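Local coordinates for protein S-adenosylmethionine decarboxylase proenzyme (Aquifex aeolicus, PDB 2III) that probably decarboxylates S-adenosylmethionine, using a pyruvoyl group made by self-cleavage, to supply the propylamine donor for spermidine and spermine synthesis, at residues 9-14 with 92-97; 29-34 with 57-62; 66-71 with 75-80; 96-101 with 106-111. One frame throughout, in Å; residues are numbered along the deposited sequence.

Contact 1: 9-14 with 92-97; sequences ILADLY and RAMDYI
Met94, present as selenomethionine, reaches from helix 92-97 down onto Ile9 and Ala11 of strand 9-14, joining the two layers of the alpha/beta sandwich. Helix and strand run nearly parallel, 16° apart, with their axes 9.8 Å from each other at closest approach. The closest apolar contacts are made by the terminal methyl of Met94. Its CE lies 3.7 Å from CG2 of Ile9 and 4.2 Å from CB of Ala11, two residues of the strand whose CB atoms both face the helix; CG of Met94 brushes the same CG2 of Ile9 at 4.1 Å. The Met94 side chain starts with CG anti to the backbone N (chi1 -175°) and then bends at chi2 and chi3, which folds the methyl down to the strand. Ile9 and Met94 pass alongside each other in opposite directions. Leu13 packs on Leu101 of helix 87-101. No polar bond joins the two segments; the strand's backbone bonds go to its neighbours in the sheet: Ile9, Ala11 and Leu13 pair with strand 76-84, Leu10 and Asp12 with strand 105-116. On the sheet face turned from the helix, Asp12 forms a salt bridge with Arg113 of the second subunit. Between the layers, Met94 meets main chain as well as side chains: its CE sits 3.4 Å from the carbonyl O of Ile9.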
loop_
_atom_site.group_PDB
_atom_site.type_symbol
_atom_site.label_atom_id
_atom_site.label_comp_id
_atom_site.label_asym_id
_atom_site.label_seq_id
_atom_site.Cartn_x
_atom_site.Cartn_y
_atom_site.Cartn_z
ATOM N N ILE A 9 -7.885 -0.308 -4.336
ATOM C CA ILE A 9 -7.944 -1.447 -5.230
ATOM C C ILE A 9 -6.593 -2.157 -5.208
ATOM O O ILE A 9 -5.545 -1.527 -5.369
ATOM C CB ILE A 9 -8.189 -1.026 -6.690
ATOM C CG1 ILE A 9 -9.397 -0.100 -6.795
ATOM C CG2 ILE A 9 -8.404 -2.270 -7.552
ATOM C CD1 ILE A 9 -9.522 0.558 -8.168
ATOM N N LEU A 10 -6.610 -3.464 -4.997
ATOM C CA LEU A 10 -5.370 -4.215 -5.027
ATOM C C LEU A 10 -5.578 -5.382 -5.975
ATOM O O LEU A 10 -6.658 -5.968 -6.026
ATOM C CB LEU A 10 -4.960 -4.696 -3.627
ATOM C CG LEU A 10 -5.969 -5.145 -2.573
ATOM C CD1 LEU A 10 -5.217 -5.691 -1.371
ATOM C CD2 LEU A 10 -6.837 -3.975 -2.144
ATOM N N ALA A 11 -4.553 -5.693 -6.757
ATOM C CA ALA A 11 -4.648 -6.784 -7.710
ATOM C C ALA A 11 -3.332 -7.510 -7.844
ATOM O O ALA A 11 -2.266 -6.902 -7.766
ATOM C CB ALA A 11 -5.068 -6.245 -9.064
ATOM N N ASP A 12 -3.411 -8.821 -8.027
ATOM C CA ASP A 12 -2.220 -9.619 -8.239
ATOM C C ASP A 12 -2.328 -10.005 -9.713
ATOM O O ASP A 12 -3.284 -10.664 -10.126
ATOM C CB ASP A 12 -2.221 -10.852 -7.332
ATOM C CG ASP A 12 -2.269 -10.488 -5.856
ATOM O OD1 ASP A 12 -1.908 -9.341 -5.500
ATOM O OD2 ASP A 12 -2.661 -11.357 -5.048
ATOM N N LEU A 13 -1.361 -9.563 -10.506
ATOM C CA LEU A 13 -1.372 -9.828 -11.939
ATOM C C LEU A 13 -0.426 -10.958 -12.329
ATOM O O LEU A 13 0.766 -10.902 -12.038
ATOM C CB LEU A 13 -0.990 -8.553 -12.695
ATOM C CG LEU A 13 -1.562 -7.225 -12.188
ATOM C CD1 LEU A 13 -1.152 -6.128 -13.150
ATOM C CD2 LEU A 13 -3.082 -7.287 -12.074
ATOM N N TYR A 14 -0.965 -11.974 -13.001
ATOM C CA TYR A 14 -0.178 -13.125 -13.433
ATOM C C TYR A 14 -0.058 -13.207 -14.954
ATOM O O TYR A 14 -0.861 -12.637 -15.693
ATOM C CB TYR A 14 -0.808 -14.424 -12.926
ATOM C CG TYR A 14 -0.955 -14.509 -11.423
ATOM C CD1 TYR A 14 -0.194 -15.412 -10.681
ATOM C CD2 TYR A 14 -1.871 -13.697 -10.740
ATOM C CE1 TYR A 14 -0.337 -15.509 -9.309
ATOM C CE2 TYR A 14 -2.021 -13.789 -9.354
ATOM C CZ TYR A 14 -1.247 -14.701 -8.649
ATOM O OH TYR A 14 -1.380 -14.820 -7.285
ATOM N N ARG A 92 -9.420 4.250 -12.961
ATOM C CA ARG A 92 -8.691 4.582 -14.186
ATOM C C ARG A 92 -7.212 4.197 -14.053
ATOM O O ARG A 92 -6.626 3.624 -14.969
ATOM C CB ARG A 92 -8.820 6.082 -14.478
ATOM C CG ARG A 92 -10.237 6.516 -14.842
ATOM C CD ARG A 92 -10.306 8.005 -15.123
ATOM N NE ARG A 92 -9.481 8.400 -16.265
ATOM C CZ ARG A 92 -9.665 7.973 -17.512
ATOM N NH1 ARG A 92 -8.864 8.389 -18.485
ATOM N NH2 ARG A 92 -10.648 7.126 -17.790
ATOM N N ALA A 93 -6.618 4.502 -12.902
ATOM C CA ALA A 93 -5.218 4.179 -12.671
ATOM C C ALA A 93 -4.988 2.680 -12.774
ATOM O O ALA A 93 -4.023 2.242 -13.396
ATOM C CB ALA A 93 -4.775 4.682 -11.303
HETATM N N MSE A 94 -5.877 1.896 -12.172
HETATM C CA MSE A 94 -5.737 0.444 -12.210
HETATM C C MSE A 94 -6.014 -0.107 -13.608
HETATM O O MSE A 94 -5.366 -1.063 -14.029
HETATM C CB MSE A 94 -6.666 -0.232 -11.190
HETATM C CG MSE A 94 -6.473 -1.753 -11.097
HETATM SE SE MSE A 94 -4.656 -2.265 -10.548
HETATM C CE MSE A 94 -4.859 -2.051 -8.610
ATOM N N ASP A 95 -6.963 0.490 -14.329
ATOM C CA ASP A 95 -7.276 0.032 -15.690
ATOM C C ASP A 95 -6.061 0.260 -16.583
ATOM O O ASP A 95 -5.724 -0.574 -17.434
ATOM C CB ASP A 95 -8.469 0.799 -16.286
ATOM C CG ASP A 95 -9.784 0.484 -15.594
ATOM O OD1 ASP A 95 -9.880 -0.574 -14.943
ATOM O OD2 ASP A 95 -10.730 1.293 -15.716
ATOM N N TYR A 96 -5.413 1.407 -16.390
ATOM C CA TYR A 96 -4.233 1.752 -17.168
ATOM C C TYR A 96 -3.121 0.742 -16.888
ATOM O O TYR A 96 -2.605 0.104 -17.803
ATOM C CB TYR A 96 -3.747 3.167 -16.816
ATOM C CG TYR A 96 -2.504 3.567 -17.578
ATOM C CD1 TYR A 96 -2.578 3.996 -18.905
ATOM C CD2 TYR A 96 -1.245 3.462 -16.991
ATOM C CE1 TYR A 96 -1.426 4.309 -19.629
ATOM C CE2 TYR A 96 -0.090 3.770 -17.704
ATOM C CZ TYR A 96 -0.187 4.194 -19.021
ATOM O OH TYR A 96 0.956 4.508 -19.720
ATOM N N ILE A 97 -2.755 0.601 -15.616
ATOM C CA ILE A 97 -1.705 -0.328 -15.223
ATOM C C ILE A 97 -1.957 -1.736 -15.776
ATOM O O ILE A 97 -1.065 -2.354 -16.352
ATOM C CB ILE A 97 -1.569 -0.369 -13.676
ATOM C CG1 ILE A 97 -0.967 0.954 -13.186
ATOM C CG2 ILE A 97 -0.716 -1.561 -13.247
ATOM C CD1 ILE A 97 -0.939 1.124 -11.682
#

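Contact 2: 29-34 with 57-62; sequences ELLEGA and GVVLLA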
loop_
_atom_site.group_PDB
_atom_site.type_symbol
_atom_site.label_atom_id
_atom_site.label_comp_id
_atom_site.label_asym_id
_atom_site.label_seq_id
_atom_site.Cartn_x
_atom_site.Cartn_y
_atom_site.Cartn_z
ATOM N N GLU A 29 7.988 4.210 -15.806
ATOM C CA GLU A 29 7.183 4.625 -16.948
ATOM C C GLU A 29 5.730 4.258 -16.705
ATOM O O GLU A 29 4.829 5.064 -16.926
ATOM C CB GLU A 29 7.657 3.947 -18.229
ATOM C CG GLU A 29 8.647 4.762 -19.028
ATOM C CD GLU A 29 8.796 4.245 -20.445
ATOM O OE1 GLU A 29 7.771 4.169 -21.159
ATOM O OE2 GLU A 29 9.934 3.917 -20.845
ATOM N N LEU A 30 5.525 3.029 -16.246
ATOM C CA LEU A 30 4.201 2.500 -15.962
ATOM C C LEU A 30 3.402 3.370 -14.986
ATOM O O LEU A 30 2.294 3.808 -15.299
ATOM C CB LEU A 30 4.330 1.086 -15.389
ATOM C CG LEU A 30 3.038 0.343 -15.042
ATOM C CD1 LEU A 30 2.356 -0.091 -16.331
ATOM C CD2 LEU A 30 3.354 -0.871 -14.176
ATOM N N LEU A 31 3.963 3.609 -13.803
ATOM C CA LEU A 31 3.282 4.409 -12.787
ATOM C C LEU A 31 3.149 5.886 -13.168
ATOM O O LEU A 31 2.170 6.540 -12.795
ATOM C CB LEU A 31 3.993 4.275 -11.427
ATOM C CG LEU A 31 4.033 2.892 -10.759
ATOM C CD1 LEU A 31 4.454 3.047 -9.306
ATOM C CD2 LEU A 31 2.668 2.232 -10.825
ATOM N N GLU A 32 4.131 6.425 -13.890
ATOM C CA GLU A 32 4.038 7.820 -14.318
ATOM C C GLU A 32 2.866 7.877 -15.285
ATOM O O GLU A 32 2.091 8.834 -15.297
ATOM C CB GLU A 32 5.302 8.272 -15.062
ATOM C CG GLU A 32 6.560 8.386 -14.223
ATOM C CD GLU A 32 7.722 8.988 -15.006
ATOM O OE1 GLU A 32 7.930 8.596 -16.178
ATOM O OE2 GLU A 32 8.436 9.848 -14.444
ATOM N N GLY A 33 2.750 6.832 -16.098
ATOM C CA GLY A 33 1.683 6.768 -17.073
ATOM C C GLY A 33 0.319 6.618 -16.431
ATOM O O GLY A 33 -0.671 7.155 -16.941
ATOM N N ALA A 34 0.261 5.884 -15.318
ATOM C CA ALA A 34 -1.005 5.674 -14.634
ATOM C C ALA A 34 -1.471 6.992 -14.026
ATOM O O ALA A 34 -2.613 7.410 -14.218
ATOM C CB ALA A 34 -0.850 4.610 -13.548
ATOM N N GLY A 57 7.848 0.136 -6.560
ATOM C CA GLY A 57 7.552 1.504 -6.928
ATOM C C GLY A 57 6.399 1.973 -6.068
ATOM O O GLY A 57 5.406 1.258 -5.928
ATOM N N VAL A 58 6.536 3.146 -5.464
ATOM C CA VAL A 58 5.475 3.691 -4.632
ATOM C C VAL A 58 5.303 5.168 -4.940
ATOM O O VAL A 58 6.280 5.899 -5.102
ATOM C CB VAL A 58 5.783 3.533 -3.132
ATOM C CG1 VAL A 58 7.017 4.335 -2.772
ATOM C CG2 VAL A 58 4.585 3.997 -2.301
ATOM N N VAL A 59 4.056 5.601 -5.035
ATOM C CA VAL A 59 3.762 6.997 -5.312
ATOM C C VAL A 59 2.836 7.520 -4.228
ATOM O O VAL A 59 1.762 6.961 -4.005
ATOM C CB VAL A 59 3.045 7.166 -6.663
ATOM C CG1 VAL A 59 2.911 8.654 -7.006
ATOM C CG2 VAL A 59 3.794 6.415 -7.750
ATOM N N LEU A 60 3.262 8.571 -3.534
ATOM C CA LEU A 60 2.420 9.188 -2.515
ATOM C C LEU A 60 1.558 10.192 -3.284
ATOM O O LEU A 60 2.081 11.023 -4.026
ATOM C CB LEU A 60 3.267 9.910 -1.455
ATOM C CG LEU A 60 4.002 9.054 -0.411
ATOM C CD1 LEU A 60 5.100 8.248 -1.075
ATOM C CD2 LEU A 60 4.598 9.948 0.656
ATOM N N LEU A 61 0.242 10.096 -3.130
ATOM C CA LEU A 61 -0.674 10.995 -3.827
ATOM C C LEU A 61 -1.092 12.171 -2.954
ATOM O O LEU A 61 -0.984 12.110 -1.729
ATOM C CB LEU A 61 -1.926 10.235 -4.274
ATOM C CG LEU A 61 -1.669 8.982 -5.110
ATOM C CD1 LEU A 61 -3.003 8.349 -5.494
ATOM C CD2 LEU A 61 -0.860 9.341 -6.351
ATOM N N ALA A 62 -1.579 13.232 -3.591
ATOM C CA ALA A 62 -2.020 14.421 -2.871
ATOM C C ALA A 62 -3.536 14.536 -2.890
ATOM O O ALA A 62 -4.167 14.347 -3.929
ATOM C CB ALA A 62 -1.398 15.663 -3.487
#
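Leu31 is the residue of helix 29-34 that touches strand 57-61, and it does so through one methyl, CD1. Just before it in the helix, Leu30 turns its side chain to other neighbours, Ile68 of strand 65-71 and Gln100 of helix 87-101. Leu31 itself faces the sheet. Its CG stands anti to the carbonyl carbon (chi1 -63°) and chi2 is extended, carrying CD1 out to the strand. There CD1 lies 3.9 Å from the carbonyl carbon of Gly57 and 3.8 Å from CG2 of Val59, and the Leu31 and Val59 side chains overlap flank to flank, pointing opposite ways. A CB on Gly57 would come tightly against CD1, so the bare backbone here makes room for the leucine. Farther along, Ala34 packs on Tyr96 and Ile97 of helix 87-101, the other helix of this layer. Helix and strand run 27° from parallel, their axes 9.5 Å apart, as one layer of the alpha/beta sandwich lies over the other. Val58, pointing to the opposite face of the sheet, packs on Leu60 of the second subunit. With every touching residue buried and apolar, the contact rests on close packing of methyl groups and main chain, without directional bonds between its segments.

Contact 3: 66-71 with 75-80; sequences ISIHTW and GLATVD
The Trp71 indole and the His69 imidazole lie on one face of this antiparallel hairpin, and Thr78 OG1 sits at the edge of each ring. Leu76 O also lies at the indole edge, in its plane. Thr78 OG1 is 3.4 Å from Trp71 CZ3 and equally close to His69 CB. CG of Trp71 stands anti to the carbonyl carbon (chi1 -70°), laying the indole along Leu76 and Thr78, and Leu76 CD2 approaches Trp71 CE3 obliquely at 3.8 Å. An alanine in place of Trp71 is likely to leave Leu76 CD2 without its aromatic neighbour and open a gap beside Thr78. The hydrogen-bonded pairs are Ser67-Asp80, His69-Thr78 and Trp71-Leu76, the last ending in a G1 beta bulge where Gly75, at positive phi, also faces Trp71. The other face packs Ile68 against Val79 and Ala77. A water accepts from Ser67 OG and donates to Thr78 O and, at 2.6 Å, to Asp80 OD2; Asp80 also bonds His8 and Arg113 of the second subunit. His69, the predicted proton acceptor in processing, bonds Thr56 through ND1 and His65 of the second subunit through NE2, while Thr78 OG1 bonds Tyr82 of that subunit. The hairpin thus fixes the histidine's backbone, while the subunit interface helps set its ring.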
loop_
_atom_site.group_PDB
_atom_site.type_symbol
_atom_site.label_atom_id
_atom_site.label_comp_id
_atom_site.label_asym_id
_atom_site.label_seq_id
_atom_site.Cartn_x
_atom_site.Cartn_y
_atom_site.Cartn_z
ATOM N N ILE A 66 -0.041 4.630 -4.621
ATOM C CA ILE A 66 -0.069 3.619 -5.666
ATOM C C ILE A 66 1.234 2.864 -5.462
ATOM O O ILE A 66 2.292 3.473 -5.322
ATOM C CB ILE A 66 -0.019 4.222 -7.074
ATOM C CG1 ILE A 66 -1.279 5.044 -7.344
ATOM C CG2 ILE A 66 0.148 3.101 -8.098
ATOM C CD1 ILE A 66 -1.359 5.597 -8.766
ATOM N N SER A 67 1.172 1.543 -5.437
ATOM C CA SER A 67 2.395 0.773 -5.249
ATOM C C SER A 67 2.416 -0.436 -6.166
ATOM O O SER A 67 1.368 -0.904 -6.615
ATOM C CB SER A 67 2.509 0.300 -3.797
ATOM O OG SER A 67 1.422 -0.546 -3.466
ATOM N N ILE A 68 3.619 -0.922 -6.450
ATOM C CA ILE A 68 3.798 -2.107 -7.276
ATOM C C ILE A 68 5.099 -2.810 -6.909
ATOM O O ILE A 68 6.146 -2.183 -6.759
ATOM C CB ILE A 68 3.823 -1.785 -8.783
ATOM C CG1 ILE A 68 3.952 -3.093 -9.574
ATOM C CG2 ILE A 68 4.964 -0.847 -9.096
ATOM C CD1 ILE A 68 3.793 -2.951 -11.079
ATOM N N HIS A 69 5.005 -4.122 -6.748
ATOM C CA HIS A 69 6.141 -4.964 -6.409
ATOM C C HIS A 69 6.130 -6.026 -7.508
ATOM O O HIS A 69 5.060 -6.512 -7.894
ATOM C CB HIS A 69 5.918 -5.575 -5.022
ATOM C CG HIS A 69 5.730 -4.555 -3.934
ATOM N ND1 HIS A 69 6.750 -3.743 -3.486
ATOM C CD2 HIS A 69 4.637 -4.219 -3.205
ATOM C CE1 HIS A 69 6.296 -2.952 -2.528
ATOM N NE2 HIS A 69 5.017 -3.222 -2.336
ATOM N N THR A 70 7.299 -6.383 -8.033
ATOM C CA THR A 70 7.328 -7.355 -9.120
ATOM C C THR A 70 8.316 -8.506 -8.988
ATOM O O THR A 70 9.323 -8.410 -8.290
ATOM C CB THR A 70 7.594 -6.662 -10.469
ATOM O OG1 THR A 70 8.980 -6.308 -10.559
ATOM C CG2 THR A 70 6.754 -5.400 -10.588
ATOM N N TRP A 71 8.001 -9.590 -9.692
ATOM C CA TRP A 71 8.799 -10.809 -9.708
ATOM C C TRP A 71 8.802 -11.315 -11.138
ATOM O O TRP A 71 7.921 -12.076 -11.541
ATOM C CB TRP A 71 8.172 -11.878 -8.809
ATOM C CG TRP A 71 8.248 -11.576 -7.345
ATOM C CD1 TRP A 71 9.186 -12.031 -6.466
ATOM C CD2 TRP A 71 7.349 -10.751 -6.589
ATOM N NE1 TRP A 71 8.926 -11.542 -5.205
ATOM C CE2 TRP A 71 7.808 -10.754 -5.252
ATOM C CE3 TRP A 71 6.200 -10.011 -6.910
ATOM C CZ2 TRP A 71 7.156 -10.043 -4.231
ATOM C CZ3 TRP A 71 5.551 -9.305 -5.896
ATOM C CH2 TRP A 71 6.036 -9.327 -4.570
ATOM N N GLY A 75 6.355 -13.876 -13.570
ATOM C CA GLY A 75 5.426 -13.145 -14.417
ATOM C C GLY A 75 4.375 -12.495 -13.538
ATOM O O GLY A 75 3.213 -12.345 -13.923
ATOM N N LEU A 76 4.802 -12.085 -12.351
ATOM C CA LEU A 76 3.893 -11.501 -11.378
ATOM C C LEU A 76 4.196 -10.088 -10.920
ATOM O O LEU A 76 5.356 -9.709 -10.716
ATOM C CB LEU A 76 3.832 -12.404 -10.144
ATOM C CG LEU A 76 3.136 -11.818 -8.911
ATOM C CD1 LEU A 76 1.639 -11.821 -9.136
ATOM C CD2 LEU A 76 3.502 -12.626 -7.672
ATOM N N ALA A 77 3.118 -9.329 -10.734
ATOM C CA ALA A 77 3.189 -7.957 -10.248
ATOM C C ALA A 77 2.013 -7.744 -9.292
ATOM O O ALA A 77 0.873 -8.059 -9.622
ATOM C CB ALA A 77 3.106 -6.970 -11.418
ATOM N N THR A 78 2.293 -7.228 -8.102
ATOM C CA THR A 78 1.243 -6.960 -7.134
ATOM C C THR A 78 1.067 -5.450 -7.081
ATOM O O THR A 78 2.002 -4.707 -6.753
ATOM C CB THR A 78 1.607 -7.534 -5.750
ATOM O OG1 THR A 78 2.940 -7.141 -5.390
ATOM C CG2 THR A 78 1.514 -9.057 -5.792
ATOM N N VAL A 79 -0.143 -5.011 -7.412
ATOM C CA VAL A 79 -0.471 -3.592 -7.493
ATOM C C VAL A 79 -1.500 -3.057 -6.492
ATOM O O VAL A 79 -2.466 -3.732 -6.150
ATOM C CB VAL A 79 -1.000 -3.268 -8.901
ATOM C CG1 VAL A 79 -1.115 -1.759 -9.078
ATOM C CG2 VAL A 79 -0.085 -3.896 -9.965
ATOM N N ASP A 80 -1.289 -1.824 -6.042
ATOM C CA ASP A 80 -2.215 -1.174 -5.126
ATOM C C ASP A 80 -2.516 0.232 -5.619
ATOM O O ASP A 80 -1.597 1.013 -5.897
ATOM C CB ASP A 80 -1.624 -1.052 -3.713
ATOM C CG ASP A 80 -1.615 -2.363 -2.956
ATOM O OD1 ASP A 80 -2.197 -2.397 -1.847
ATOM O OD2 ASP A 80 -1.019 -3.346 -3.453
HETATM O O HOH W 1 1.514 -3.448 -4.178
#

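Contact 4: 96-101 with 106-111; sequences YIITQL and IDKQVH
Ile98 of helix 96-101 meets Ile106 and Lys108 of strand 106-111 at an outer border of the two-layer alpha/beta sandwich, where the helix layer overhangs an outermost strand of the chain's sheet. In the first shell, the two isoleucines reach toward each other tip to tip, CG2 of Ile98 standing 3.9 Å from CD1 of Ile106. The other branch of Ile98 serves the lysine: its CD1 lies 4.1 Å from both CE and NZ of Lys108, and the two side chains cross at a slant. The amino group packs there against a methyl, which offers it no polar partner. In Ile98, CG2 is anti to the backbone N and CG1 anti to the carbonyl carbon (chi1 -70°), so that one branch serves each strand residue. Lys108 leaves the strand extended and bends at chi3, bringing its end alongside the helix. Ile106 and Lys108, two apart in the strand, both direct their CB atoms at the helix.

Farther out, Lys108 rests on Ile9 and Ile98 on Pro103, in the short connection that leads from helix to strand. The backbones of Asp107, Gln109 and His111 pair with strand 3-14, which fixes the strand beneath the helix. His111 lies on the far face, where its NE2 is hydrogen-bonded to NE2 of His111 of the second subunit. On the helix itself, Tyr96 O accepts from two donors: Gln100 N at 2.9 Å and the Thr99 hydroxyl, OG1, at 2.8 Å. Beside them, CG of Gln100 lies 3.5 Å above one face of the Tyr96 ring, displaced from the ring centre to its margin.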
loop_
_atom_site.group_PDB
_atom_site.type_symbol
_atom_site.label_atom_id
_atom_site.label_comp_id
_atom_site.label_asym_id
_atom_site.label_seq_id
_atom_site.Cartn_x
_atom_site.Cartn_y
_atom_site.Cartn_z
ATOM N N TYR A 96 -5.413 1.407 -16.390
ATOM C CA TYR A 96 -4.233 1.752 -17.168
ATOM C C TYR A 96 -3.121 0.742 -16.888
ATOM O O TYR A 96 -2.605 0.104 -17.803
ATOM C CB TYR A 96 -3.747 3.167 -16.816
ATOM C CG TYR A 96 -2.504 3.567 -17.578
ATOM C CD1 TYR A 96 -2.578 3.996 -18.905
ATOM C CD2 TYR A 96 -1.245 3.462 -16.991
ATOM C CE1 TYR A 96 -1.426 4.309 -19.629
ATOM C CE2 TYR A 96 -0.090 3.770 -17.704
ATOM C CZ TYR A 96 -0.187 4.194 -19.021
ATOM O OH TYR A 96 0.956 4.508 -19.720
ATOM N N ILE A 97 -2.755 0.601 -15.616
ATOM C CA ILE A 97 -1.705 -0.328 -15.223
ATOM C C ILE A 97 -1.957 -1.736 -15.776
ATOM O O ILE A 97 -1.065 -2.354 -16.352
ATOM C CB ILE A 97 -1.569 -0.369 -13.676
ATOM C CG1 ILE A 97 -0.967 0.954 -13.186
ATOM C CG2 ILE A 97 -0.716 -1.561 -13.247
ATOM C CD1 ILE A 97 -0.939 1.124 -11.682
ATOM N N ILE A 98 -3.175 -2.240 -15.616
ATOM C CA ILE A 98 -3.500 -3.571 -16.116
ATOM C C ILE A 98 -3.353 -3.686 -17.638
ATOM O O ILE A 98 -2.761 -4.647 -18.137
ATOM C CB ILE A 98 -4.933 -3.991 -15.705
ATOM C CG1 ILE A 98 -4.983 -4.236 -14.195
ATOM C CG2 ILE A 98 -5.352 -5.268 -16.445
ATOM C CD1 ILE A 98 -6.360 -4.592 -13.674
ATOM N N THR A 99 -3.882 -2.719 -18.384
ATOM C CA THR A 99 -3.777 -2.782 -19.840
ATOM C C THR A 99 -2.337 -2.698 -20.303
ATOM O O THR A 99 -1.965 -3.335 -21.284
ATOM C CB THR A 99 -4.555 -1.656 -20.546
ATOM O OG1 THR A 99 -4.016 -0.390 -20.153
ATOM C CG2 THR A 99 -6.034 -1.723 -20.202
ATOM N N GLN A 100 -1.523 -1.912 -19.611
ATOM C CA GLN A 100 -0.125 -1.797 -20.006
ATOM C C GLN A 100 0.617 -3.100 -19.740
ATOM O O GLN A 100 1.442 -3.529 -20.544
ATOM C CB GLN A 100 0.559 -0.656 -19.250
ATOM C CG GLN A 100 -0.017 0.715 -19.561
ATOM C CD GLN A 100 -0.085 0.991 -21.053
ATOM O OE1 GLN A 100 0.933 0.983 -21.743
ATOM N NE2 GLN A 100 -1.290 1.233 -21.559
ATOM N N LEU A 101 0.324 -3.731 -18.610
ATOM C CA LEU A 101 0.985 -4.983 -18.251
ATOM C C LEU A 101 0.362 -6.188 -18.948
ATOM O O LEU A 101 0.985 -7.248 -19.064
ATOM C CB LEU A 101 0.943 -5.184 -16.734
ATOM C CG LEU A 101 1.775 -4.175 -15.945
ATOM C CD1 LEU A 101 1.780 -4.554 -14.476
ATOM C CD2 LEU A 101 3.192 -4.144 -16.502
ATOM N N ILE A 106 -5.924 -12.608 -13.395
ATOM C CA ILE A 106 -5.978 -11.573 -12.378
ATOM C C ILE A 106 -6.796 -11.948 -11.147
ATOM O O ILE A 106 -7.773 -12.692 -11.228
ATOM C CB ILE A 106 -6.596 -10.276 -12.976
ATOM C CG1 ILE A 106 -5.751 -9.797 -14.152
ATOM C CG2 ILE A 106 -6.692 -9.195 -11.918
ATOM C CD1 ILE A 106 -6.455 -8.781 -15.032
ATOM N N ASP A 107 -6.364 -11.440 -10.002
ATOM C CA ASP A 107 -7.101 -11.623 -8.765
ATOM C C ASP A 107 -7.174 -10.205 -8.223
ATOM O O ASP A 107 -6.152 -9.591 -7.909
ATOM C CB ASP A 107 -6.380 -12.534 -7.770
ATOM C CG ASP A 107 -7.244 -12.833 -6.551
ATOM O OD1 ASP A 107 -8.416 -13.238 -6.755
ATOM O OD2 ASP A 107 -6.766 -12.659 -5.405
ATOM N N LYS A 108 -8.386 -9.679 -8.132
ATOM C CA LYS A 108 -8.573 -8.315 -7.681
ATOM C C LYS A 108 -9.565 -8.207 -6.539
ATOM O O LYS A 108 -10.426 -9.074 -6.363
ATOM C CB LYS A 108 -9.052 -7.471 -8.862
ATOM C CG LYS A 108 -9.303 -6.020 -8.537
ATOM C CD LYS A 108 -10.072 -5.333 -9.657
ATOM C CE LYS A 108 -9.305 -5.345 -10.965
ATOM N NZ LYS A 108 -10.065 -4.635 -12.030
ATOM N N GLN A 109 -9.429 -7.137 -5.759
ATOM C CA GLN A 109 -10.325 -6.859 -4.641
ATOM C C GLN A 109 -10.366 -5.354 -4.400
ATOM O O GLN A 109 -9.373 -4.659 -4.608
ATOM C CB GLN A 109 -9.864 -7.586 -3.373
ATOM C CG GLN A 109 -9.721 -9.085 -3.562
ATOM C CD GLN A 109 -9.868 -9.861 -2.276
ATOM O OE1 GLN A 109 -9.545 -11.050 -2.219
ATOM N NE2 GLN A 109 -10.371 -9.203 -1.239
ATOM N N VAL A 110 -11.522 -4.854 -3.976
ATOM C CA VAL A 110 -11.703 -3.431 -3.706
ATOM C C VAL A 110 -12.171 -3.241 -2.262
ATOM O O VAL A 110 -13.007 -3.996 -1.778
ATOM C CB VAL A 110 -12.752 -2.821 -4.674
ATOM C CG1 VAL A 110 -12.886 -1.331 -4.447
ATOM C CG2 VAL A 110 -12.344 -3.094 -6.111
ATOM N N HIS A 111 -11.621 -2.236 -1.581
ATOM C CA HIS A 111 -11.978 -1.920 -0.190
ATOM C C HIS A 111 -12.301 -0.430 -0.032
ATOM O O HIS A 111 -11.615 0.419 -0.596
ATOM C CB HIS A 111 -10.807 -2.203 0.761
ATOM C CG HIS A 111 -10.379 -3.634 0.814
ATOM N ND1 HIS A 111 -11.183 -4.635 1.312
ATOM C CD2 HIS A 111 -9.207 -4.225 0.479
ATOM C CE1 HIS A 111 -10.524 -5.779 1.284
ATOM N NE2 HIS A 111 -9.322 -5.558 0.784
#

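In the fold
From the N terminus, strand 3-14 lies first in the chain, and contact 1 joins it to helix 87-101, closing a loop that encloses contacts 2 and 3. Within that loop, contact 2 sets helix 24-37 on strand 55-61, and contact 3, next in series, closes the hairpin of strands 65-71 and 76-84. Contact 4 begins on the helix where contact 1 ends, sharing Tyr96 and Ile97, and brings in strand 105-116. Backbone bonds join strand 55-61 to 65-71, strand 76-84 to 3-14 and strand 3-14 to 105-116, while helices 24-37 and 87-101 pack together over the same face of the sheet.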